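Local structure of Slr0280 protein (Synechocystis sp., 5H3K) at residues 542-550 with 582-593; 332-343 with 600-609. The protein is of unknown function but carries a phosphodiester glycosidase (NAGPA-like) domain and so may act on a glycosidic phosphodiester. All coordinates share one frame; numbering follows the deposited sequence.

Contact 1: residues 542-550 with 582-593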
ATOM      1  N   ILE A 542       8.386   5.731  12.249  1.00  5.84           N
ATOM      2  CA  ILE A 542       8.437   4.959  11.017  1.00  6.81           C
ATOM      3  C   ILE A 542       7.941   5.810   9.866  1.00  7.43           C
ATOM      4  O   ILE A 542       6.921   6.486   9.984  1.00  7.38           O
ATOM      5  CB  ILE A 542       7.571   3.700  11.147  1.00  7.53           C
ATOM      6  CG1 ILE A 542       8.181   2.767  12.208  1.00  9.47           C
ATOM      7  CG2 ILE A 542       7.398   3.005   9.771  1.00  7.33           C
ATOM      8  CD1 ILE A 542       7.253   1.650  12.652  1.00 13.35           C
ATOM      9  N   ILE A 543       8.668   5.801   8.752  1.00  6.12           N
ATOM     10  CA  ILE A 543       8.224   6.522   7.565  1.00  5.36           C
ATOM     11  C   ILE A 543       7.929   5.533   6.445  1.00  5.09           C
ATOM     12  O   ILE A 543       8.758   4.691   6.121  1.00  5.26           O
ATOM     13  CB  ILE A 543       9.280   7.541   7.081  1.00  8.05           C
ATOM     14  CG1 ILE A 543       9.810   8.352   8.263  1.00 11.63           C
ATOM     15  CG2 ILE A 543       8.680   8.479   6.043  1.00  7.97           C
ATOM     16  CD1 ILE A 543      11.097   9.086   7.956  1.00 18.09           C
ATOM     17  N   LEU A 544       6.723   5.608   5.899  1.00  3.46           N
ATOM     18  CA  LEU A 544       6.379   4.853   4.701  1.00  4.38           C
ATOM     19  C   LEU A 544       6.518   5.831   3.541  1.00  4.90           C
ATOM     20  O   LEU A 544       5.982   6.950   3.595  1.00  5.17           O
ATOM     21  CB  LEU A 544       4.951   4.318   4.789  1.00  3.21           C
ATOM     22  CG  LEU A 544       4.583   3.531   6.051  1.00  4.48           C
ATOM     23  CD1 LEU A 544       3.157   3.007   5.941  1.00  3.17           C
ATOM     24  CD2 LEU A 544       5.536   2.371   6.281  1.00  4.61           C
ATOM     25  N   VAL A 545       7.225   5.423   2.489  1.00  3.89           N
ATOM     26  CA  VAL A 545       7.614   6.342   1.411  1.00  2.64           C
ATOM     27  C   VAL A 545       7.277   5.796   0.026  1.00  4.15           C
ATOM     28  O   VAL A 545       7.602   4.650  -0.284  1.00  4.38           O
ATOM     29  CB  VAL A 545       9.146   6.572   1.442  1.00  4.21           C
ATOM     30  CG1 VAL A 545       9.561   7.588   0.368  1.00  3.23           C
ATOM     31  CG2 VAL A 545       9.594   7.020   2.825  1.00  3.78           C
ATOM     32  N   ALA A 546       6.627   6.615  -0.800  1.00  2.72           N
ATOM     33  CA  ALA A 546       6.357   6.277  -2.204  1.00  3.68           C
ATOM     34  C   ALA A 546       6.845   7.412  -3.094  1.00  4.78           C
ATOM     35  O   ALA A 546       6.451   8.570  -2.897  1.00  5.02           O
ATOM     36  CB  ALA A 546       4.844   6.049  -2.431  1.00  4.49           C
ATOM     37  N   SER A 547       7.689   7.087  -4.069  1.00  4.16           N
ATOM     38  CA  SER A 547       8.193   8.067  -5.029  1.00  6.01           C
ATOM     39  C   SER A 547       7.909   7.605  -6.449  1.00  6.52           C
ATOM     40  O   SER A 547       7.895   6.412  -6.740  1.00  5.96           O
ATOM     41  CB  SER A 547       9.691   8.308  -4.848  1.00  6.90           C
ATOM     42  OG  SER A 547      10.429   7.157  -5.216  1.00 11.69           O
ATOM     43  N   HIS A 548       7.690   8.551  -7.352  1.00  6.15           N
ATOM     44  CA  HIS A 548       7.494   8.169  -8.751  1.00  6.66           C
ATOM     45  C   HIS A 548       8.503   8.865  -9.653  1.00  7.23           C
ATOM     46  O   HIS A 548       9.700   8.822  -9.359  1.00  8.13           O
ATOM     47  CB  HIS A 548       6.024   8.337  -9.148  1.00  6.69           C
ATOM     48  CG  HIS A 548       5.107   7.447  -8.353  1.00  6.05           C
ATOM     49  ND1 HIS A 548       4.933   6.115  -8.657  1.00  7.22           N
ATOM     50  CD2 HIS A 548       4.366   7.689  -7.248  1.00  7.14           C
ATOM     51  CE1 HIS A 548       4.098   5.574  -7.780  1.00  5.74           C
ATOM     52  NE2 HIS A 548       3.741   6.502  -6.916  1.00  7.06           N
ATOM     53  N   ASN A 549       8.067   9.476 -10.749  1.00  8.97           N
ATOM     54  CA  ASN A 549       9.025  10.106 -11.663  1.00  8.88           C
ATOM     55  C   ASN A 549       9.506  11.434 -11.123  1.00  7.37           C
ATOM     56  O   ASN A 549       8.729  12.180 -10.507  1.00  9.71           O
ATOM     57  CB  ASN A 549       8.388  10.349 -13.037  1.00  9.18           C
ATOM     58  CG  ASN A 549       8.108   9.060 -13.782  1.00 14.76           C
ATOM     59  OD1 ASN A 549       8.847   8.682 -14.689  1.00 23.65           O
ATOM     60  ND2 ASN A 549       7.040   8.377 -13.400  1.00 19.48           N
ATOM     61  N   ARG A 550      10.778  11.740 -11.355  1.00  6.34           N
ATOM     62  CA  ARG A 550      11.283  13.072 -11.048  1.00  8.91           C
ATOM     63  C   ARG A 550      10.640  14.056 -12.023  1.00 10.29           C
ATOM     64  O   ARG A 550      10.158  13.667 -13.102  1.00  8.20           O
ATOM     65  CB  ARG A 550      12.812  13.121 -11.140  1.00  8.52           C
ATOM     66  CG  ARG A 550      13.363  13.211 -12.570  1.00  9.24           C
ATOM     67  CD  ARG A 550      14.821  12.768 -12.630  1.00  9.40           C
ATOM     68  NE  ARG A 550      14.959  11.317 -12.452  1.00  9.91           N
ATOM     69  CZ  ARG A 550      16.086  10.702 -12.093  1.00 11.02           C
ATOM     70  NH1 ARG A 550      16.107   9.382 -11.956  1.00  9.41           N
ATOM     71  NH2 ARG A 550      17.189  11.400 -11.860  1.00 12.04           N
ATOM     72  N   THR A 582       4.268  -0.090  -6.477  1.00  2.91           N
ATOM     73  CA  THR A 582       4.295   1.010  -5.501  1.00  3.43           C
ATOM     74  C   THR A 582       2.898   1.592  -5.306  1.00  2.39           C
ATOM     75  O   THR A 582       2.255   2.001  -6.261  1.00  2.91           O
ATOM     76  CB  THR A 582       5.287   2.123  -5.900  1.00  3.07           C
ATOM     77  OG1 THR A 582       6.628   1.619  -5.787  1.00  4.53           O
ATOM     78  CG2 THR A 582       5.139   3.333  -4.960  1.00  2.88           C
ATOM     79  N   SER A 583       2.441   1.629  -4.055  1.00  2.60           N
ATOM     80  CA  SER A 583       1.130   2.178  -3.721  1.00  2.60           C
ATOM     81  C   SER A 583       1.031   2.383  -2.209  1.00  4.31           C
ATOM     82  O   SER A 583       1.461   1.537  -1.420  1.00  1.93           O
ATOM     83  CB  SER A 583       0.018   1.263  -4.257  1.00  3.32           C
ATOM     84  OG  SER A 583       0.421  -0.107  -4.174  1.00  3.99           O
ATOM     85  N   LEU A 584       0.483   3.523  -1.821  1.00  3.68           N
ATOM     86  CA  LEU A 584       0.432   3.928  -0.418  1.00  4.50           C
ATOM     87  C   LEU A 584      -0.986   4.393  -0.136  1.00  5.93           C
ATOM     88  O   LEU A 584      -1.457   5.350  -0.760  1.00  5.18           O
ATOM     89  CB  LEU A 584       1.431   5.071  -0.182  1.00  3.74           C
ATOM     90  CG  LEU A 584       1.454   5.815   1.154  1.00  5.16           C
ATOM     91  CD1 LEU A 584       1.604   4.819   2.285  1.00  6.84           C
ATOM     92  CD2 LEU A 584       2.603   6.819   1.158  1.00  8.70           C
ATOM     93  N   ALA A 585      -1.677   3.708   0.786  1.00  4.48           N
ATOM     94  CA  ALA A 585      -3.091   3.999   1.054  1.00  4.22           C
ATOM     95  C   ALA A 585      -3.270   4.600   2.440  1.00  4.27           C
ATOM     96  O   ALA A 585      -2.645   4.155   3.402  1.00  5.32           O
ATOM     97  CB  ALA A 585      -3.968   2.733   0.909  1.00  3.83           C
ATOM     98  N   LEU A 586      -4.138   5.606   2.540  1.00  2.54           N
ATOM     99  CA  LEU A 586      -4.446   6.227   3.819  1.00  3.99           C
ATOM    100  C   LEU A 586      -5.954   6.374   3.911  1.00  5.00           C
ATOM    101  O   LEU A 586      -6.582   6.947   3.014  1.00  6.51           O
ATOM    102  CB  LEU A 586      -3.754   7.597   3.938  1.00  4.05           C
ATOM    103  CG  LEU A 586      -4.041   8.379   5.232  1.00  5.05           C
ATOM    104  CD1 LEU A 586      -3.412   7.676   6.431  1.00  5.00           C
ATOM    105  CD2 LEU A 586      -3.563   9.839   5.128  1.00  6.87           C
ATOM    106  N   GLY A 587      -6.538   5.850   4.985  1.00  6.45           N
ATOM    107  CA  GLY A 587      -7.989   5.812   5.100  1.00  8.13           C
ATOM    108  C   GLY A 587      -8.633   5.092   3.925  1.00  9.22           C
ATOM    109  O   GLY A 587      -9.709   5.479   3.462  1.00  8.52           O
ATOM    110  N   GLY A 588      -7.963   4.062   3.418  1.00  5.92           N
ATOM    111  CA  GLY A 588      -8.505   3.275   2.320  1.00  7.29           C
ATOM    112  C   GLY A 588      -8.536   3.947   0.950  1.00  8.49           C
ATOM    113  O   GLY A 588      -9.350   3.567   0.099  1.00  9.30           O
ATOM    114  N   GLN A 589      -7.661   4.930   0.733  1.00  5.89           N
ATOM    115  CA  GLN A 589      -7.521   5.580  -0.572  1.00  6.67           C
ATOM    116  C   GLN A 589      -6.053   5.687  -0.913  1.00  6.24           C
ATOM    117  O   GLN A 589      -5.239   5.940  -0.036  1.00  4.75           O
ATOM    118  CB  GLN A 589      -8.129   6.989  -0.581  1.00  6.88           C
ATOM    119  CG  GLN A 589      -9.583   7.058  -0.111  1.00  8.11           C
ATOM    120  CD  GLN A 589     -10.559   6.382  -1.059  1.00  8.74           C
ATOM    121  OE1 GLN A 589     -10.222   6.052  -2.202  1.00  9.13           O
ATOM    122  NE2 GLN A 589     -11.785   6.179  -0.587  1.00  8.53           N
ATOM    123  N   LEU A 590      -5.708   5.523  -2.189  1.00  6.45           N
ATOM    124  CA  LEU A 590      -4.315   5.719  -2.609  1.00  5.79           C
ATOM    125  C   LEU A 590      -3.929   7.186  -2.597  1.00  6.86           C
ATOM    126  O   LEU A 590      -4.677   8.039  -3.093  1.00  9.81           O
ATOM    127  CB  LEU A 590      -4.074   5.167  -4.019  1.00  6.94           C
ATOM    128  CG  LEU A 590      -4.087   3.662  -4.249  1.00  7.62           C
ATOM    129  CD1 LEU A 590      -3.589   3.352  -5.685  1.00 10.07           C
ATOM    130  CD2 LEU A 590      -3.256   2.939  -3.199  1.00  6.98           C
ATOM    131  N   LEU A 591      -2.754   7.482  -2.054  1.00  6.63           N
ATOM    132  CA  LEU A 591      -2.275   8.860  -1.952  1.00  6.58           C
ATOM    133  C   LEU A 591      -1.370   9.246  -3.108  1.00  9.90           C
ATOM    134  O   LEU A 591      -1.308  10.413  -3.492  1.00 12.71           O
ATOM    135  CB  LEU A 591      -1.479   9.051  -0.655  1.00  7.42           C
ATOM    136  CG  LEU A 591      -2.200   8.922   0.689  1.00  6.28           C
ATOM    137  CD1 LEU A 591      -1.248   9.302   1.816  1.00  7.48           C
ATOM    138  CD2 LEU A 591      -3.428   9.816   0.691  1.00  8.43           C
ATOM    139  N   ASP A 592      -0.667   8.262  -3.656  1.00  6.42           N
ATOM    140  CA  ASP A 592       0.521   8.519  -4.472  1.00  6.77           C
ATOM    141  C   ASP A 592       0.331   8.356  -5.973  1.00  8.64           C
ATOM    142  O   ASP A 592       1.166   8.825  -6.752  1.00  7.63           O
ATOM    143  CB  ASP A 592       1.636   7.565  -4.041  1.00  7.03           C
ATOM    144  CG  ASP A 592       1.266   6.100  -4.276  1.00  7.23           C
ATOM    145  OD1 ASP A 592       0.232   5.645  -3.728  1.00  6.63           O
ATOM    146  OD2 ASP A 592       2.000   5.405  -5.015  1.00  5.33           O
ATOM    147  N   ARG A 593      -0.724   7.650  -6.385  1.00  6.31           N
ATOM    148  CA  ARG A 593      -0.973   7.414  -7.806  1.00  6.44           C
ATOM    149  C   ARG A 593      -2.435   7.087  -8.003  1.00  7.15           C
ATOM    150  O   ARG A 593      -3.144   6.791  -7.037  1.00  4.61           O
ATOM    151  CB  ARG A 593      -0.109   6.246  -8.324  1.00  7.32           C
ATOM    152  CG  ARG A 593      -0.565   4.856  -7.838  1.00  6.86           C
ATOM    153  CD  ARG A 593       0.530   3.798  -7.990  1.00  4.82           C
ATOM    154  NE  ARG A 593       1.033   3.742  -9.358  1.00  6.76           N
ATOM    155  CZ  ARG A 593       2.158   3.143  -9.746  1.00  7.16           C
ATOM    156  NH1 ARG A 593       2.915   2.497  -8.878  1.00  4.84           N
ATOM    157  NH2 ARG A 593       2.521   3.187 -11.030  1.00  6.67           N
TER
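His548 and Asp592 meet through two different settings of the first torsion: the histidine sets CG anti to its carbonyl carbon (chi1 -62°), which carries the imidazole toward 582-593, while the aspartate places CG between its own backbone N and carbonyl carbon (chi1 63°), which turns the carboxylate to the ring. NE2 of His548 donates to OD2 of Asp592 over 2.8 Å, with the oxygen exactly in the ring plane and approached on its anti side. The ring and carboxylate planes are also close to parallel, 18° apart. The other carboxylate oxygen turns back on its own hairpin, where the backbone N of Leu584 gives OD1 of Asp592 a 2.9 Å bond from above the carboxylate plane. An aspartate suits this place because its short stem offers one oxygen to each segment. At its other nitrogen the imidazole is held by Ser530, so both ring nitrogens are bonded and the ring's rotation is fixed.

Arg593 sets a face of its guanidinium against CE1 of His548, 3.5 Å from NH1 of Arg593, with the two planes turned steeply against each other. NH1 of Arg593 donates to O of Thr582 at 2.7 Å, in the carbonyl plane and on a lone pair. Beside the polar group the packing is apolar: CG2 of Thr582 comes within 3.7 Å of CB of Ala546, and a small alanine lets the threonine and the CB of Asp592 approach the strand. Farther along, CB of Leu544 touches CD1 of Leu584 at 4.2 Å.

Strand 542-547 lies between strands 291-300 and 531-536 in its antiparallel sheet, whereas the hairpin 584-590 belongs to a second sheet and is backed by helices 325-331 and 82-89.

Contact 2: residues 332-343 with 600-609; sequences QRAAVAINAGFF and RVSNAIGVFV
Val336 and Val607 lie side by side in an antiparallel strand pair, 336-339 against 603-609, that begins with a classic beta bulge: Ala335 and Val336 both face Val607. O of Val607 accepts N of Ala335 at 2.9 Å and, weakly, N of Val336. Beyond the bulge Ile338 and Ile605 form a hydrogen-bonded pair. Gly606 suits its place because a CB there would be crowded by Ala334 and Phe608.

CB of Phe343 lies 3.5 Å from CB of Ser602 and CG is nearly as close; CD1 and CE1 of Phe343 are each 3.6 Å from N of Ser602, which lies over one ring face toward its rim; CE2 and CZ finish near O of Arg600, with CZ of Phe343 3.6 Å from CA of Val601. CG, set between backbone N and carbonyl carbon (chi1 59°), lays the ring along the 600-602 backbone.

OD1 of Asn603 receives N of Gly341, and ND2 gives to water 2, which donates to O of Phe342. A leucine for this asparagine would probably leave N of Gly341 without its acceptor and water 2 without the ND2 donor. N of Gly341 reaches OD1 of Asn603 at 2.7 Å, tilted 30° from the carbonyl plane.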
ATOM      1  N   GLN A 332      -9.013  -5.299   4.895  1.00  6.45           N
ATOM      2  CA  GLN A 332      -8.437  -5.698   6.178  1.00  6.26           C
ATOM      3  C   GLN A 332      -8.363  -4.534   7.165  1.00  6.19           C
ATOM      4  O   GLN A 332      -7.718  -4.634   8.213  1.00  8.50           O
ATOM      5  CB  GLN A 332      -7.073  -6.387   5.976  1.00  7.11           C
ATOM      6  CG  GLN A 332      -7.192  -7.630   5.069  1.00  5.93           C
ATOM      7  CD  GLN A 332      -5.920  -8.450   4.946  1.00  5.82           C
ATOM      8  OE1 GLN A 332      -5.324  -8.866   5.945  1.00  8.30           O
ATOM      9  NE2 GLN A 332      -5.511  -8.708   3.712  1.00  7.04           N
ATOM     10  N   ARG A 333      -9.042  -3.440   6.814  1.00  5.59           N
ATOM     11  CA  ARG A 333      -9.287  -2.298   7.712  1.00  7.84           C
ATOM     12  C   ARG A 333      -8.035  -1.627   8.269  1.00  7.31           C
ATOM     13  O   ARG A 333      -7.992  -1.262   9.456  1.00  6.90           O
ATOM     14  CB  ARG A 333     -10.206  -2.704   8.870  1.00  8.14           C
ATOM     15  CG  ARG A 333     -11.390  -3.548   8.412  1.00 14.02           C
ATOM     16  CD  ARG A 333     -12.648  -2.732   8.302  1.00 29.97           C
ATOM     17  NE  ARG A 333     -13.135  -2.337   9.623  1.00 30.12           N
ATOM     18  CZ  ARG A 333     -14.328  -1.800   9.850  1.00 32.21           C
ATOM     19  NH1 ARG A 333     -15.164  -1.600   8.840  1.00 40.56           N
ATOM     20  NH2 ARG A 333     -14.685  -1.462  11.083  1.00 29.34           N
ATOM     21  N   ALA A 334      -7.026  -1.459   7.416  1.00  5.94           N
ATOM     22  CA  ALA A 334      -5.802  -0.766   7.807  1.00  6.28           C
ATOM     23  C   ALA A 334      -5.996   0.739   7.663  1.00  5.08           C
ATOM     24  O   ALA A 334      -6.529   1.217   6.658  1.00  4.30           O
ATOM     25  CB  ALA A 334      -4.619  -1.227   6.950  1.00  4.82           C
ATOM     26  N   ALA A 335      -5.553   1.492   8.664  1.00  4.75           N
ATOM     27  CA  ALA A 335      -5.592   2.943   8.571  1.00  4.15           C
ATOM     28  C   ALA A 335      -4.589   3.456   7.540  1.00  4.16           C
ATOM     29  O   ALA A 335      -4.860   4.439   6.848  1.00  5.56           O
ATOM     30  CB  ALA A 335      -5.316   3.571   9.937  1.00  6.16           C
ATOM     31  N   VAL A 336      -3.420   2.815   7.474  1.00  3.83           N
ATOM     32  CA  VAL A 336      -2.392   3.113   6.470  1.00  2.68           C
ATOM     33  C   VAL A 336      -1.851   1.794   5.942  1.00  3.39           C
ATOM     34  O   VAL A 336      -1.740   0.817   6.691  1.00  4.92           O
ATOM     35  CB  VAL A 336      -1.181   3.916   7.054  1.00  4.80           C
ATOM     36  CG1 VAL A 336      -0.427   4.654   5.944  1.00  3.22           C
ATOM     37  CG2 VAL A 336      -1.630   4.916   8.115  1.00  4.30           C
ATOM     38  N   ALA A 337      -1.502   1.739   4.660  1.00  2.65           N
ATOM     39  CA  ALA A 337      -0.806   0.563   4.154  1.00  2.37           C
ATOM     40  C   ALA A 337       0.112   0.951   3.025  1.00  3.21           C
ATOM     41  O   ALA A 337      -0.177   1.885   2.276  1.00  5.75           O
ATOM     42  CB  ALA A 337      -1.798  -0.508   3.694  1.00  2.77           C
ATOM     43  N   ILE A 338       1.235   0.245   2.909  1.00  3.41           N
ATOM     44  CA  ILE A 338       2.112   0.394   1.749  1.00  1.91           C
ATOM     45  C   ILE A 338       2.392  -1.002   1.208  1.00  2.24           C
ATOM     46  O   ILE A 338       2.456  -1.973   1.970  1.00  1.75           O
ATOM     47  CB  ILE A 338       3.412   1.168   2.100  1.00  1.67           C
ATOM     48  CG1 ILE A 338       4.169   1.554   0.821  1.00  2.32           C
ATOM     49  CG2 ILE A 338       4.297   0.365   3.067  1.00  2.46           C
ATOM     50  CD1 ILE A 338       5.368   2.478   1.070  1.00  3.20           C
ATOM     51  N   ASN A 339       2.515  -1.128  -0.107  1.00  2.94           N
ATOM     52  CA  ASN A 339       2.932  -2.399  -0.696  1.00  1.90           C
ATOM     53  C   ASN A 339       4.301  -2.792  -0.140  1.00  3.33           C
ATOM     54  O   ASN A 339       5.135  -1.926   0.207  1.00  3.24           O
ATOM     55  CB  ASN A 339       3.017  -2.272  -2.218  1.00  2.02           C
ATOM     56  CG  ASN A 339       4.200  -1.445  -2.647  1.00  2.76           C
ATOM     57  OD1 ASN A 339       4.215  -0.220  -2.471  1.00  2.44           O
ATOM     58  ND2 ASN A 339       5.230  -2.111  -3.180  1.00  2.12           N
ATOM     59  N   ALA A 340       4.550  -4.091  -0.030  1.00  2.26           N
ATOM     60  CA  ALA A 340       5.738  -4.533   0.697  1.00  2.79           C
ATOM     61  C   ALA A 340       6.633  -5.516  -0.057  1.00  3.12           C
ATOM     62  O   ALA A 340       7.536  -5.105  -0.796  1.00  3.64           O
ATOM     63  CB  ALA A 340       5.341  -5.085   2.099  1.00  3.30           C
ATOM     64  N   GLY A 341       6.415  -6.816   0.129  1.00  3.05           N
ATOM     65  CA  GLY A 341       7.385  -7.792  -0.341  1.00  3.62           C
ATOM     66  C   GLY A 341       7.346  -8.164  -1.823  1.00  3.71           C
ATOM     67  O   GLY A 341       6.322  -8.014  -2.496  1.00  4.14           O
ATOM     68  N   PHE A 342       8.465  -8.687  -2.325  1.00  2.47           N
ATOM     69  CA  PHE A 342       8.537  -9.213  -3.683  1.00  3.48           C
ATOM     70  C   PHE A 342       7.722 -10.500  -3.847  1.00  2.98           C
ATOM     71  O   PHE A 342       7.518 -11.261  -2.891  1.00  3.53           O
ATOM     72  CB  PHE A 342       9.994  -9.482  -4.046  1.00  4.46           C
ATOM     73  CG  PHE A 342      10.839  -8.243  -4.086  1.00  3.92           C
ATOM     74  CD1 PHE A 342      11.815  -8.015  -3.127  1.00  4.94           C
ATOM     75  CD2 PHE A 342      10.642  -7.302  -5.086  1.00  6.86           C
ATOM     76  CE1 PHE A 342      12.602  -6.854  -3.164  1.00  4.02           C
ATOM     77  CE2 PHE A 342      11.424  -6.135  -5.139  1.00  5.19           C
ATOM     78  CZ  PHE A 342      12.393  -5.913  -4.189  1.00  5.85           C
ATOM     79  N   PHE A 343       7.257 -10.738  -5.065  1.00  3.10           N
ATOM     80  CA  PHE A 343       6.431 -11.896  -5.369  1.00  3.67           C
ATOM     81  C   PHE A 343       6.569 -12.242  -6.839  1.00  6.21           C
ATOM     82  O   PHE A 343       7.091 -11.446  -7.635  1.00  5.20           O
ATOM     83  CB  PHE A 343       4.948 -11.627  -5.012  1.00  4.05           C
ATOM     84  CG  PHE A 343       4.330 -10.440  -5.751  1.00  5.37           C
ATOM     85  CD1 PHE A 343       4.489  -9.142  -5.274  1.00  3.33           C
ATOM     86  CD2 PHE A 343       3.587 -10.632  -6.914  1.00 10.56           C
ATOM     87  CE1 PHE A 343       3.929  -8.045  -5.948  1.00  4.79           C
ATOM     88  CE2 PHE A 343       3.024  -9.542  -7.596  1.00  6.75           C
ATOM     89  CZ  PHE A 343       3.201  -8.243  -7.104  1.00  6.93           C
ATOM     90  N   ARG A 600      -1.726  -5.387  -8.806  1.00  6.43           N
ATOM     91  CA  ARG A 600      -2.031  -6.275  -7.687  1.00  5.45           C
ATOM     92  C   ARG A 600      -0.723  -6.648  -7.029  1.00  5.71           C
ATOM     93  O   ARG A 600       0.280  -6.847  -7.718  1.00  6.23           O
ATOM     94  CB  ARG A 600      -2.720  -7.554  -8.166  1.00  7.78           C
ATOM     95  CG  ARG A 600      -3.986  -7.285  -8.936  1.00 10.63           C
ATOM     96  CD  ARG A 600      -4.706  -8.578  -9.280  1.00 14.73           C
ATOM     97  NE  ARG A 600      -6.110  -8.295  -9.553  1.00 31.59           N
ATOM     98  CZ  ARG A 600      -7.001  -9.201  -9.935  1.00 39.85           C
ATOM     99  NH1 ARG A 600      -6.631 -10.463 -10.102  1.00 30.32           N
ATOM    100  NH2 ARG A 600      -8.261  -8.842 -10.153  1.00 47.27           N
ATOM    101  N   VAL A 601      -0.726  -6.749  -5.705  1.00  3.45           N
ATOM    102  CA  VAL A 601       0.494  -7.126  -4.983  1.00  3.81           C
ATOM    103  C   VAL A 601       0.220  -8.294  -4.050  1.00  4.78           C
ATOM    104  O   VAL A 601      -0.927  -8.571  -3.709  1.00  3.21           O
ATOM    105  CB  VAL A 601       1.092  -5.936  -4.174  1.00  3.51           C
ATOM    106  CG1 VAL A 601       1.400  -4.749  -5.093  1.00  3.86           C
ATOM    107  CG2 VAL A 601       0.129  -5.499  -3.065  1.00  5.30           C
ATOM    108  N   SER A 602       1.275  -8.973  -3.626  1.00  4.28           N
ATOM    109  CA  SER A 602       1.137 -10.107  -2.705  1.00  4.55           C
ATOM    110  C   SER A 602       0.877  -9.692  -1.257  1.00  4.77           C
ATOM    111  O   SER A 602       0.106 -10.331  -0.527  1.00  5.88           O
ATOM    112  CB  SER A 602       2.409 -10.953  -2.752  1.00  4.01           C
ATOM    113  OG  SER A 602       2.497 -11.803  -1.603  1.00  5.14           O
ATOM    114  N   ASN A 603       1.543  -8.635  -0.811  1.00  3.81           N
ATOM    115  CA  ASN A 603       1.458  -8.288   0.597  1.00  3.21           C
ATOM    116  C   ASN A 603       1.811  -6.835   0.882  1.00  4.12           C
ATOM    117  O   ASN A 603       2.367  -6.122   0.031  1.00  3.36           O
ATOM    118  CB  ASN A 603       2.318  -9.240   1.437  1.00  3.83           C
ATOM    119  CG  ASN A 603       3.782  -9.272   0.995  1.00  5.46           C
ATOM    120  OD1 ASN A 603       4.575  -8.370   1.313  1.00  5.00           O
ATOM    121  ND2 ASN A 603       4.157 -10.333   0.304  1.00  5.49           N
ATOM    122  N   ALA A 604       1.499  -6.409   2.095  1.00  3.83           N
ATOM    123  CA  ALA A 604       1.642  -5.013   2.467  1.00  2.42           C
ATOM    124  C   ALA A 604       2.089  -4.901   3.912  1.00  3.21           C
ATOM    125  O   ALA A 604       2.063  -5.879   4.666  1.00  4.05           O
ATOM    126  CB  ALA A 604       0.303  -4.319   2.286  1.00  3.89           C
ATOM    127  N   ILE A 605       2.531  -3.712   4.300  1.00  3.80           N
ATOM    128  CA  ILE A 605       2.662  -3.412   5.718  1.00  2.49           C
ATOM    129  C   ILE A 605       1.493  -2.506   6.060  1.00  4.81           C
ATOM    130  O   ILE A 605       1.321  -1.456   5.437  1.00  4.17           O
ATOM    131  CB  ILE A 605       3.998  -2.732   6.032  1.00  4.47           C
ATOM    132  CG1 ILE A 605       5.162  -3.702   5.781  1.00  4.67           C
ATOM    133  CG2 ILE A 605       4.056  -2.239   7.489  1.00  3.91           C
ATOM    134  CD1 ILE A 605       6.542  -3.028   5.815  1.00  5.90           C
ATOM    135  N   GLY A 606       0.693  -2.904   7.048  1.00  4.30           N
ATOM    136  CA  GLY A 606      -0.485  -2.144   7.448  1.00  3.00           C
ATOM    137  C   GLY A 606      -0.299  -1.513   8.821  1.00  3.80           C
ATOM    138  O   GLY A 606       0.361  -2.073   9.696  1.00  6.36           O
ATOM    139  N   VAL A 607      -0.873  -0.329   8.999  1.00  3.16           N
ATOM    140  CA  VAL A 607      -0.850   0.377  10.271  1.00  3.90           C
ATOM    141  C   VAL A 607      -2.266   0.390  10.837  1.00  5.94           C
ATOM    142  O   VAL A 607      -3.228   0.713  10.138  1.00  3.93           O
ATOM    143  CB  VAL A 607      -0.368   1.826  10.088  1.00  5.09           C
ATOM    144  CG1 VAL A 607      -0.357   2.564  11.444  1.00  7.54           C
ATOM    145  CG2 VAL A 607       1.024   1.844   9.475  1.00  4.05           C
ATOM    146  N   PHE A 608      -2.392   0.024  12.103  1.00  6.36           N
ATOM    147  CA  PHE A 608      -3.699  -0.053  12.740  1.00  7.31           C
ATOM    148  C   PHE A 608      -3.729   0.876  13.945  1.00 12.30           C
ATOM    149  O   PHE A 608      -2.734   1.020  14.665  1.00  9.70           O
ATOM    150  CB  PHE A 608      -3.997  -1.500  13.143  1.00  9.15           C
ATOM    151  CG  PHE A 608      -4.161  -2.425  11.968  1.00 10.41           C
ATOM    152  CD1 PHE A 608      -3.054  -3.009  11.361  1.00  6.90           C
ATOM    153  CD2 PHE A 608      -5.420  -2.666  11.441  1.00  8.87           C
ATOM    154  CE1 PHE A 608      -3.216  -3.849  10.258  1.00  9.23           C
ATOM    155  CE2 PHE A 608      -5.589  -3.497  10.350  1.00  8.13           C
ATOM    156  CZ  PHE A 608      -4.485  -4.085   9.755  1.00  8.14           C
ATOM    157  N   VAL A 609      -4.862   1.535  14.139  1.00 11.29           N
ATOM    158  CA  VAL A 609      -5.033   2.437  15.268  1.00 13.02           C
ATOM    159  C   VAL A 609      -6.202   1.924  16.097  1.00 17.27           C
ATOM    160  O   VAL A 609      -7.332   1.887  15.619  1.00 18.70           O
ATOM    161  CB  VAL A 609      -5.295   3.877  14.803  1.00 13.84           C
ATOM    162  CG1 VAL A 609      -5.417   4.807  16.010  1.00 17.36           C
ATOM    163  CG2 VAL A 609      -4.165   4.350  13.894  1.00 11.45           C
TER
HETATM  164  O   HOH W   1       3.849  -7.254  -2.235  1.00  3.74           O
HETATM  165  O   HOH W   2       6.897 -11.283  -0.247  1.00  5.40           O

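Both contacts are buried near the centre of the chain, their centres about 11 Å apart, but they do different work. Contact 2 joins two strands within one sheet, so backbone hydrogen bonds carry it, with small and branched side chains packing across its faces. Contact 1 packs one sheet against another and is joined chiefly by side chains: a histidine-carboxylate bond at its partly exposed end, alkyl groups at its buried end. They share the second sheet, since strand 336-339 pairs with 603-609 along one edge and with 584-586 along its other, where N of Ala585 probably bonds O of Ala337. CD1 of Ile338 packs against O of Val545, tying contact 2 to the first sheet.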